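Local coordinates for cytoplasmic export protein 1 (Saccharomyces cerevisiae, PDB 3VWA) that acts in the nuclear tRNA export machinery, where it may collect tRNA from export receptors at the nuclear pore and deliver aminoacylated tRNA to the translation machinery, at residues A[328-333]-A[362-367]; A[271-276]-A[332-337]; A[486-491]-A[527-532]. All coordinates share one frame; numbering follows the deposited sequence.

Contact 1 of 3, residues A[328-333]-A[362-367]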
loop_
_atom_site.group_PDB
_atom_site.type_symbol
_atom_site.label_atom_id
_atom_site.label_comp_id
_atom_site.label_asym_id
_atom_site.label_seq_id
_atom_site.Cartn_x
_atom_site.Cartn_y
_atom_site.Cartn_z
ATOM N N VAL A 328 -5.127 -0.629 8.257
ATOM C CA VAL A 328 -3.946 0.040 7.790
ATOM C C VAL A 328 -2.935 -1.058 7.357
ATOM O O VAL A 328 -2.309 -0.946 6.300
ATOM C CB VAL A 328 -3.387 0.981 8.874
ATOM C CG1 VAL A 328 -1.894 1.147 8.737
ATOM C CG2 VAL A 328 -4.048 2.342 8.797
ATOM N N LEU A 329 -2.790 -2.087 8.184
ATOM C CA LEU A 329 -1.794 -3.158 7.938
ATOM C C LEU A 329 -2.141 -3.920 6.691
ATOM O O LEU A 329 -1.245 -4.238 5.912
ATOM C CB LEU A 329 -1.704 -4.179 9.084
ATOM C CG LEU A 329 -1.140 -3.705 10.405
ATOM C CD1 LEU A 329 -1.483 -4.715 11.514
ATOM C CD2 LEU A 329 0.349 -3.462 10.208
ATOM N N ASP A 330 -3.428 -4.211 6.529
ATOM C CA ASP A 330 -3.957 -4.784 5.279
ATOM C C ASP A 330 -3.699 -3.906 4.073
ATOM O O ASP A 330 -3.086 -4.332 3.114
ATOM C CB ASP A 330 -5.476 -5.079 5.356
ATOM C CG ASP A 330 -6.033 -5.707 4.045
ATOM O OD1 ASP A 330 -7.245 -5.562 3.771
ATOM O OD2 ASP A 330 -5.285 -6.380 3.290
ATOM N N LEU A 331 -4.150 -2.664 4.104
ATOM C CA LEU A 331 -4.103 -1.873 2.872
ATOM C C LEU A 331 -2.691 -1.430 2.493
ATOM O O LEU A 331 -2.416 -1.258 1.307
ATOM C CB LEU A 331 -5.036 -0.677 2.950
ATOM C CG LEU A 331 -6.527 -1.010 2.984
ATOM C CD1 LEU A 331 -7.267 0.298 3.101
ATOM C CD2 LEU A 331 -6.978 -1.791 1.746
ATOM N N THR A 332 -1.843 -1.185 3.498
ATOM C CA THR A 332 -0.446 -0.761 3.266
ATOM C C THR A 332 0.258 -1.925 2.594
ATOM O O THR A 332 0.922 -1.739 1.580
ATOM C CB THR A 332 0.358 -0.385 4.549
ATOM O OG1 THR A 332 0.129 -1.332 5.589
ATOM C CG2 THR A 332 -0.019 1.024 5.086
ATOM N N SER A 333 0.069 -3.118 3.131
ATOM C CA SER A 333 0.664 -4.308 2.541
ATOM C C SER A 333 0.153 -4.520 1.121
ATOM O O SER A 333 0.944 -4.703 0.211
ATOM C CB SER A 333 0.394 -5.549 3.387
ATOM O OG SER A 333 0.694 -6.731 2.638
ATOM N N LEU A 362 1.471 -9.617 15.626
ATOM C CA LEU A 362 2.194 -10.845 15.425
ATOM C C LEU A 362 1.859 -11.424 14.058
ATOM O O LEU A 362 2.767 -11.852 13.373
ATOM C CB LEU A 362 1.949 -11.856 16.568
ATOM C CG LEU A 362 2.479 -11.533 17.945
ATOM C CD1 LEU A 362 1.993 -12.599 18.916
ATOM C CD2 LEU A 362 3.991 -11.418 18.070
ATOM N N ILE A 363 0.575 -11.410 13.684
ATOM C CA ILE A 363 0.114 -11.788 12.331
ATOM C C ILE A 363 0.781 -11.050 11.183
ATOM O O ILE A 363 1.027 -11.669 10.162
ATOM C CB ILE A 363 -1.431 -11.683 12.169
ATOM C CG1 ILE A 363 -2.101 -12.786 12.972
ATOM C CG2 ILE A 363 -1.876 -11.818 10.728
ATOM C CD1 ILE A 363 -3.430 -12.406 13.593
ATOM N N TYR A 364 1.067 -9.746 11.338
ATOM C CA TYR A 364 1.645 -8.982 10.248
ATOM C C TYR A 364 3.185 -8.785 10.344
ATOM O O TYR A 364 3.723 -8.140 9.477
ATOM C CB TYR A 364 0.953 -7.618 10.092
ATOM C CG TYR A 364 -0.363 -7.673 9.302
ATOM C CD1 TYR A 364 -0.401 -7.481 7.913
ATOM C CD2 TYR A 364 -1.554 -7.912 9.965
ATOM C CE1 TYR A 364 -1.607 -7.567 7.193
ATOM C CE2 TYR A 364 -2.768 -7.953 9.289
ATOM C CZ TYR A 364 -2.798 -7.791 7.912
ATOM O OH TYR A 364 -4.037 -7.896 7.316
ATOM N N LEU A 365 3.867 -9.321 11.375
ATOM C CA LEU A 365 5.297 -9.033 11.621
ATOM C C LEU A 365 6.208 -9.422 10.473
ATOM O O LEU A 365 7.022 -8.620 10.067
ATOM C CB LEU A 365 5.830 -9.694 12.917
ATOM C CG LEU A 365 6.465 -8.788 13.988
ATOM C CD1 LEU A 365 7.120 -9.622 15.065
ATOM C CD2 LEU A 365 7.410 -7.667 13.508
ATOM N N PRO A 366 6.071 -10.666 9.949
ATOM C CA PRO A 366 6.879 -11.077 8.772
ATOM C C PRO A 366 6.710 -10.110 7.610
ATOM O O PRO A 366 7.662 -9.733 6.998
ATOM C CB PRO A 366 6.339 -12.497 8.426
ATOM C CG PRO A 366 5.518 -12.925 9.619
ATOM C CD PRO A 366 5.050 -11.675 10.296
ATOM N N LYS A 367 5.507 -9.632 7.379
ATOM C CA LYS A 367 5.304 -8.602 6.376
ATOM C C LYS A 367 5.783 -7.237 6.804
ATOM O O LYS A 367 5.901 -6.397 5.966
ATOM C CB LYS A 367 3.813 -8.494 6.016
ATOM C CG LYS A 367 3.209 -9.756 5.468
ATOM C CD LYS A 367 2.363 -9.417 4.268
ATOM C CE LYS A 367 1.698 -10.667 3.724
ATOM N NZ LYS A 367 0.395 -10.822 4.430
HETATM O O HOH W 1 -3.642 -8.568 4.597
#
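L329 sits squarely over the ring of Y364, and this pair is the dense part of the contact. CB of L329 stands 3.6 Å from the centroid of the Y364 ring and only 5° off its normal, a CH-pi contact through the middle of the face. The isobutyl branch continues across the same side: CD1 of L329 comes within 3.6 Å of CD2 of Y364. Still on that face, at the opposite end of the ring from CD2, CE1 of Y364 lies 3.6 Å from the backbone O of L329, so the tyrosine covers main chain as well as side chain. With CG of Y364 anti to its carbonyl carbon (chi1 -82°), the ring is laid out across the gap between the two helices. These segments, on helices 321-335 and 355-368, run nearly the same way, with axes 11.1 Å apart and 21° between them. Helix 342-351 separates them in the chain, and both L329 and L365 touch it, an arrangement fitting the stacked helices of a HEAT-type alpha-solenoid. Toward solvent the contact thins out. The hydroxyl OH of Y364 is 3.7 Å from CB of D330, and a water joins the two polar ends, 2.8 Å from OH of Y364 and 3.0 Å from OD2 of D330, to which it donates. The other carboxylate oxygen, OD1, is held by Y269 and R273. An alanine in place of Y364 is likely to leave one side of L329 without its aromatic cover and the bridging water without its tyrosine partner. On the exposed side, K367, bent at chi2 and chi4, passes the S333 hydroxyl with no bond across, its methylene CD 3.6 Å from OG.

Contact 2 of 3, residues A[271-276]-A[332-337]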
loop_
_atom_site.group_PDB
_atom_site.type_symbol
_atom_site.label_atom_id
_atom_site.label_comp_id
_atom_site.label_asym_id
_atom_site.label_seq_id
_atom_site.Cartn_x
_atom_site.Cartn_y
_atom_site.Cartn_z
ATOM N N GLU A 271 -18.252 -4.725 5.335
ATOM C CA GLU A 271 -19.443 -5.136 4.593
ATOM C C GLU A 271 -19.251 -5.216 3.058
ATOM O O GLU A 271 -20.027 -5.918 2.388
ATOM C CB GLU A 271 -20.669 -4.243 4.885
ATOM C CG GLU A 271 -20.875 -3.793 6.343
ATOM C CD GLU A 271 -21.790 -4.686 7.172
ATOM O OE1 GLU A 271 -21.365 -5.809 7.536
ATOM O OE2 GLU A 271 -22.937 -4.245 7.482
ATOM N N SER A 272 -18.307 -4.441 2.512
ATOM C CA SER A 272 -17.981 -4.394 1.056
ATOM C C SER A 272 -16.527 -4.087 0.806
ATOM O O SER A 272 -16.166 -3.085 0.168
ATOM C CB SER A 272 -18.807 -3.394 0.258
ATOM O OG SER A 272 -19.503 -2.508 1.092
ATOM N N ARG A 273 -15.699 -4.977 1.294
ATOM C CA ARG A 273 -14.267 -4.920 0.979
ATOM C C ARG A 273 -13.974 -4.576 -0.477
ATOM O O ARG A 273 -13.054 -3.761 -0.784
ATOM C CB ARG A 273 -13.656 -6.247 1.417
ATOM C CG ARG A 273 -12.169 -6.409 1.226
ATOM C CD ARG A 273 -11.441 -5.377 2.070
ATOM N NE ARG A 273 -10.002 -5.425 1.909
ATOM C CZ ARG A 273 -9.313 -4.878 0.927
ATOM N NH1 ARG A 273 -9.948 -4.253 -0.046
ATOM N NH2 ARG A 273 -7.969 -4.932 0.932
ATOM N N GLU A 274 -14.762 -5.164 -1.401
ATOM C CA GLU A 274 -14.467 -5.024 -2.851
ATOM C C GLU A 274 -14.493 -3.575 -3.324
ATOM O O GLU A 274 -13.857 -3.195 -4.348
ATOM C CB GLU A 274 -15.429 -5.951 -3.723
ATOM C CG GLU A 274 -16.940 -5.598 -3.740
ATOM C CD GLU A 274 -17.695 -5.791 -2.408
ATOM O OE1 GLU A 274 -17.136 -6.356 -1.443
ATOM O OE2 GLU A 274 -18.893 -5.395 -2.292
ATOM N N ILE A 275 -15.201 -2.712 -2.608
ATOM C CA ILE A 275 -15.334 -1.372 -3.144
ATOM C C ILE A 275 -13.996 -0.592 -3.050
ATOM O O ILE A 275 -13.814 0.383 -3.709
ATOM C CB ILE A 275 -16.495 -0.565 -2.555
ATOM C CG1 ILE A 275 -16.122 -0.113 -1.104
ATOM C CG2 ILE A 275 -17.853 -1.331 -2.707
ATOM C CD1 ILE A 275 -17.147 0.840 -0.525
ATOM N N PHE A 276 -13.041 -1.111 -2.325
ATOM C CA PHE A 276 -11.746 -0.461 -2.233
ATOM C C PHE A 276 -10.707 -1.127 -3.157
ATOM O O PHE A 276 -9.502 -0.835 -3.060
ATOM C CB PHE A 276 -11.271 -0.495 -0.773
ATOM C CG PHE A 276 -12.197 0.201 0.158
ATOM C CD1 PHE A 276 -12.273 1.587 0.169
ATOM C CD2 PHE A 276 -13.024 -0.522 1.012
ATOM C CE1 PHE A 276 -13.163 2.243 1.033
ATOM C CE2 PHE A 276 -13.892 0.112 1.900
ATOM C CZ PHE A 276 -13.965 1.506 1.911
ATOM N N THR A 332 -1.843 -1.185 3.498
ATOM C CA THR A 332 -0.446 -0.761 3.266
ATOM C C THR A 332 0.258 -1.925 2.594
ATOM O O THR A 332 0.922 -1.739 1.580
ATOM C CB THR A 332 0.358 -0.385 4.549
ATOM O OG1 THR A 332 0.129 -1.332 5.589
ATOM C CG2 THR A 332 -0.019 1.024 5.086
ATOM N N SER A 333 0.069 -3.118 3.131
ATOM C CA SER A 333 0.664 -4.308 2.541
ATOM C C SER A 333 0.153 -4.520 1.121
ATOM O O SER A 333 0.944 -4.703 0.211
ATOM C CB SER A 333 0.394 -5.549 3.387
ATOM O OG SER A 333 0.694 -6.731 2.638
ATOM N N GLU A 334 -1.170 -4.483 0.937
ATOM C CA GLU A 334 -1.736 -4.749 -0.359
ATOM C C GLU A 334 -1.172 -3.795 -1.412
ATOM O O GLU A 334 -0.892 -4.213 -2.536
ATOM C CB GLU A 334 -3.269 -4.673 -0.351
ATOM C CG GLU A 334 -3.818 -4.964 -1.750
ATOM C CD GLU A 334 -5.253 -4.491 -1.948
ATOM O OE1 GLU A 334 -6.157 -4.972 -1.241
ATOM O OE2 GLU A 334 -5.496 -3.653 -2.835
ATOM N N THR A 335 -1.000 -2.523 -1.046
ATOM C CA THR A 335 -0.567 -1.503 -1.999
ATOM C C THR A 335 0.948 -1.342 -1.955
ATOM O O THR A 335 1.514 -0.505 -2.653
ATOM C CB THR A 335 -1.186 -0.122 -1.701
ATOM O OG1 THR A 335 -0.904 0.268 -0.340
ATOM C CG2 THR A 335 -2.702 -0.122 -1.935
ATOM N N ASN A 336 1.609 -2.099 -1.096
ATOM C CA ASN A 336 3.026 -1.873 -0.905
ATOM C C ASN A 336 3.425 -0.377 -0.793
ATOM O O ASN A 336 4.412 0.038 -1.390
ATOM C CB ASN A 336 3.833 -2.572 -2.012
ATOM C CG ASN A 336 5.299 -2.713 -1.649
ATOM O OD1 ASN A 336 5.633 -2.919 -0.484
ATOM N ND2 ASN A 336 6.185 -2.581 -2.639
ATOM N N THR A 337 2.647 0.407 -0.033
ATOM C CA THR A 337 2.941 1.803 0.288
ATOM C C THR A 337 2.799 2.000 1.797
ATOM O O THR A 337 1.977 1.362 2.426
ATOM C CB THR A 337 1.918 2.776 -0.357
ATOM O OG1 THR A 337 0.590 2.354 -0.006
ATOM C CG2 THR A 337 2.067 2.855 -1.909
HETATM O O HOH W 2 -8.442 -2.760 -1.711
#
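The guanidinium of R273 and the carboxylate of E334 meet edge on, their planes 13° apart and so nearly coplanar. At the guanidinium edge, close to its plane, NH2 of R273 reaches OE1 of E334 at 2.8 Å in a salt bridge with an N-H...O angle of 141°. The approach is head on to the oxygen, nearly in line with its C-O bond, and OE1 sits somewhat out of the guanidinium plane. A water occupies the same edge, in plane, and accepts from NH1 of R273 at 2.7 Å. It lies close to OE1 of E334 and to the backbone O of F276, though its two protons cannot serve every acceptor around it. The F276 ring takes no part in the bridge: one of its faces is covered by CG1 of I275, 3.7 Å above the plane and toward the rim. R273 reaches across by bending at chi2 (62°), whereas E334 runs extended from its helix. NH2 of R273 also bridges to D330, so one nitrogen draws on two acidic side chains, which would probably favour its positive charge. Beyond E334 the helix closes in a Schellman motif, N336 taking positive phi. The bridge thus ties the end of helix 321-335 to the turn between helices 255-271 and 283-303. That turn is anchored inward by I275 and F276, which pack on helices 239-248 and 255-271, and the side-chain ND2 of N105, just ahead of helix 106-122, bonds the backbone O of I275, consistent with a junction between the helical repeats and the kinase-like N-terminal part.

Contact 3 of 3, residues A[486-491]-A[527-532]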
loop_
_atom_site.group_PDB
_atom_site.type_symbol
_atom_site.label_atom_id
_atom_site.label_comp_id
_atom_site.label_asym_id
_atom_site.label_seq_id
_atom_site.Cartn_x
_atom_site.Cartn_y
_atom_site.Cartn_z
ATOM N N LYS A 486 14.929 -34.947 12.672
ATOM C CA LYS A 486 15.367 -33.905 11.779
ATOM C C LYS A 486 16.793 -33.441 12.050
ATOM O O LYS A 486 17.360 -32.834 11.202
ATOM C CB LYS A 486 14.424 -32.696 11.786
ATOM C CG LYS A 486 12.946 -33.015 11.570
ATOM C CD LYS A 486 12.664 -33.579 10.180
ATOM C CE LYS A 486 11.229 -33.264 9.763
ATOM N NZ LYS A 486 10.831 -34.112 8.615
ATOM N N SER A 487 17.370 -33.724 13.202
ATOM C CA SER A 487 18.686 -33.137 13.531
ATOM C C SER A 487 19.842 -34.011 13.237
ATOM O O SER A 487 20.989 -33.617 13.480
ATOM C CB SER A 487 18.749 -32.815 15.006
ATOM O OG SER A 487 17.952 -31.673 15.188
ATOM N N ILE A 488 19.551 -35.210 12.733
ATOM C CA ILE A 488 20.587 -36.210 12.569
ATOM C C ILE A 488 21.708 -35.685 11.688
ATOM O O ILE A 488 22.876 -35.937 11.947
ATOM C CB ILE A 488 20.000 -37.567 12.040
ATOM C CG1 ILE A 488 21.001 -38.680 12.227
ATOM C CG2 ILE A 488 19.531 -37.462 10.573
ATOM C CD1 ILE A 488 20.468 -40.075 11.924
ATOM N N GLU A 489 21.367 -34.935 10.656
ATOM C CA GLU A 489 22.417 -34.359 9.813
ATOM C C GLU A 489 23.283 -33.322 10.516
ATOM O O GLU A 489 24.330 -32.954 9.974
ATOM C CB GLU A 489 21.842 -33.702 8.558
ATOM C CG GLU A 489 20.372 -33.896 8.356
ATOM C CD GLU A 489 19.983 -33.567 6.937
ATOM O OE1 GLU A 489 19.114 -32.657 6.802
ATOM O OE2 GLU A 489 20.594 -34.179 5.991
ATOM N N LEU A 490 22.853 -32.843 11.693
ATOM C CA LEU A 490 23.669 -31.839 12.437
ATOM C C LEU A 490 24.610 -32.473 13.465
ATOM O O LEU A 490 25.395 -31.766 14.117
ATOM C CB LEU A 490 22.782 -30.827 13.145
ATOM C CG LEU A 490 21.663 -30.175 12.334
ATOM C CD1 LEU A 490 20.763 -29.318 13.206
ATOM C CD2 LEU A 490 22.249 -29.348 11.179
ATOM N N PHE A 491 24.501 -33.795 13.621
ATOM C CA PHE A 491 25.388 -34.562 14.500
ATOM C C PHE A 491 26.292 -35.480 13.695
ATOM O O PHE A 491 25.810 -36.459 12.981
ATOM C CB PHE A 491 24.576 -35.412 15.498
ATOM C CG PHE A 491 23.606 -34.616 16.320
ATOM C CD1 PHE A 491 24.036 -33.571 17.109
ATOM C CD2 PHE A 491 22.261 -34.951 16.329
ATOM C CE1 PHE A 491 23.120 -32.839 17.862
ATOM C CE2 PHE A 491 21.347 -34.257 17.115
ATOM C CZ PHE A 491 21.775 -33.189 17.875
ATOM N N LEU A 527 21.986 -45.350 15.149
ATOM C CA LEU A 527 22.863 -46.518 15.186
ATOM C C LEU A 527 23.434 -46.891 13.838
ATOM O O LEU A 527 24.630 -47.253 13.733
ATOM C CB LEU A 527 22.109 -47.755 15.718
ATOM C CG LEU A 527 21.793 -47.741 17.208
ATOM C CD1 LEU A 527 21.034 -49.035 17.492
ATOM C CD2 LEU A 527 23.095 -47.639 18.030
ATOM N N GLU A 528 22.565 -46.848 12.834
ATOM C CA GLU A 528 22.955 -47.161 11.444
ATOM C C GLU A 528 23.947 -46.150 10.954
ATOM O O GLU A 528 24.976 -46.505 10.351
ATOM C CB GLU A 528 21.728 -47.161 10.523
ATOM C CG GLU A 528 21.213 -48.544 10.132
ATOM C CD GLU A 528 19.810 -48.872 10.659
ATOM O OE1 GLU A 528 19.703 -49.700 11.608
ATOM O OE2 GLU A 528 18.808 -48.320 10.116
ATOM N N LYS A 529 23.676 -44.868 11.240
ATOM C CA LYS A 529 24.623 -43.840 10.837
ATOM C C LYS A 529 25.995 -44.085 11.461
ATOM O O LYS A 529 27.010 -44.068 10.762
ATOM C CB LYS A 529 24.073 -42.436 11.079
ATOM C CG LYS A 529 25.142 -41.359 10.990
ATOM C CD LYS A 529 24.553 -39.975 10.711
ATOM C CE LYS A 529 25.617 -38.908 10.912
ATOM N NZ LYS A 529 24.973 -37.609 10.525
ATOM N N LEU A 530 26.015 -44.384 12.764
ATOM C CA LEU A 530 27.274 -44.680 13.482
ATOM C C LEU A 530 27.969 -45.902 12.959
ATOM O O LEU A 530 29.203 -45.889 12.782
ATOM C CB LEU A 530 27.051 -44.834 14.992
ATOM C CG LEU A 530 28.166 -45.234 15.984
ATOM C CD1 LEU A 530 29.435 -44.367 15.872
ATOM C CD2 LEU A 530 27.623 -45.207 17.429
ATOM N N GLU A 531 27.192 -46.969 12.751
ATOM C CA GLU A 531 27.747 -48.237 12.245
ATOM C C GLU A 531 28.435 -48.089 10.883
ATOM O O GLU A 531 29.498 -48.702 10.652
ATOM C CB GLU A 531 26.665 -49.324 12.177
ATOM N N LYS A 532 27.829 -47.276 10.007
ATOM C CA LYS A 532 28.321 -47.056 8.642
ATOM C C LYS A 532 29.651 -46.347 8.649
ATOM O O LYS A 532 30.530 -46.696 7.869
ATOM C CB LYS A 532 27.321 -46.255 7.817
#
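K529 stretches out from helix 513-536 to the turn that follows the C-terminal end of helix 474-487, where I488 and F491 offer their backbone carbonyls. Its CB points toward 486-491, and CG stands anti to the backbone N (chi1 166°), from where the whole chain continues extended and carries the ammonium group straight outward. CB and CG make the passage between the helices, and the side chain touches I496 of helix 493-504 on the way. CD is the first atom to meet the other segment: it lies 4.1 Å from CG1 of I488, whose own branch runs in the opposite direction, so that the two chains slide along each other by their methylenes. CE comes next, 3.2 Å from the backbone O of F491. At the tip NZ donates to two carbonyls, F491 O at 2.8 Å and I488 O at 3.0 Å. Neither approach is in plane: NZ is tilted 27° from the carbonyl plane of F491 and stands 43° above that of I488. The carbonyl of I488 is already used by N of F491 in the 3-10 turn of 488-490, and N of F491 and NZ of K529 come at it from opposite faces. F491 itself keeps its ring turned away from K529, packing on L461, I496, I500 and Y526. I488 also lies against E525 and Y526 of helix 513-536. K529 is within the HEAT repeat 494-530, so the contact joins that repeat to the turn just before it. A cation beside carbonyls just past the C-terminal end of a helix would probably be favoured by the negative end of the helix dipole, and NZ is gripped here by two main-chain oxygens, not by a particular side chain.

How the contacts relate
Contacts 1 and 2 form one continuous patch on helix 321-335, with centres about 12 Å apart and T332 and S333 common to both. They meet at R273: its NH2 lies 3.0 Å from OD1 of D330 in a salt bridge and 3.4 Å from CD2 of L331, so the acid that shares a water with Y364 in contact 1 is also a second partner of the arginine of contact 2. Contact 3 stands apart near the C-terminal end of the modelled solenoid, its centre about 41 Å from that of contact 1 and about 50 Å from that of contact 2, with nearest atoms about 21 Å and 29 Å away. No tRNA or other ligand is bound at any of the three.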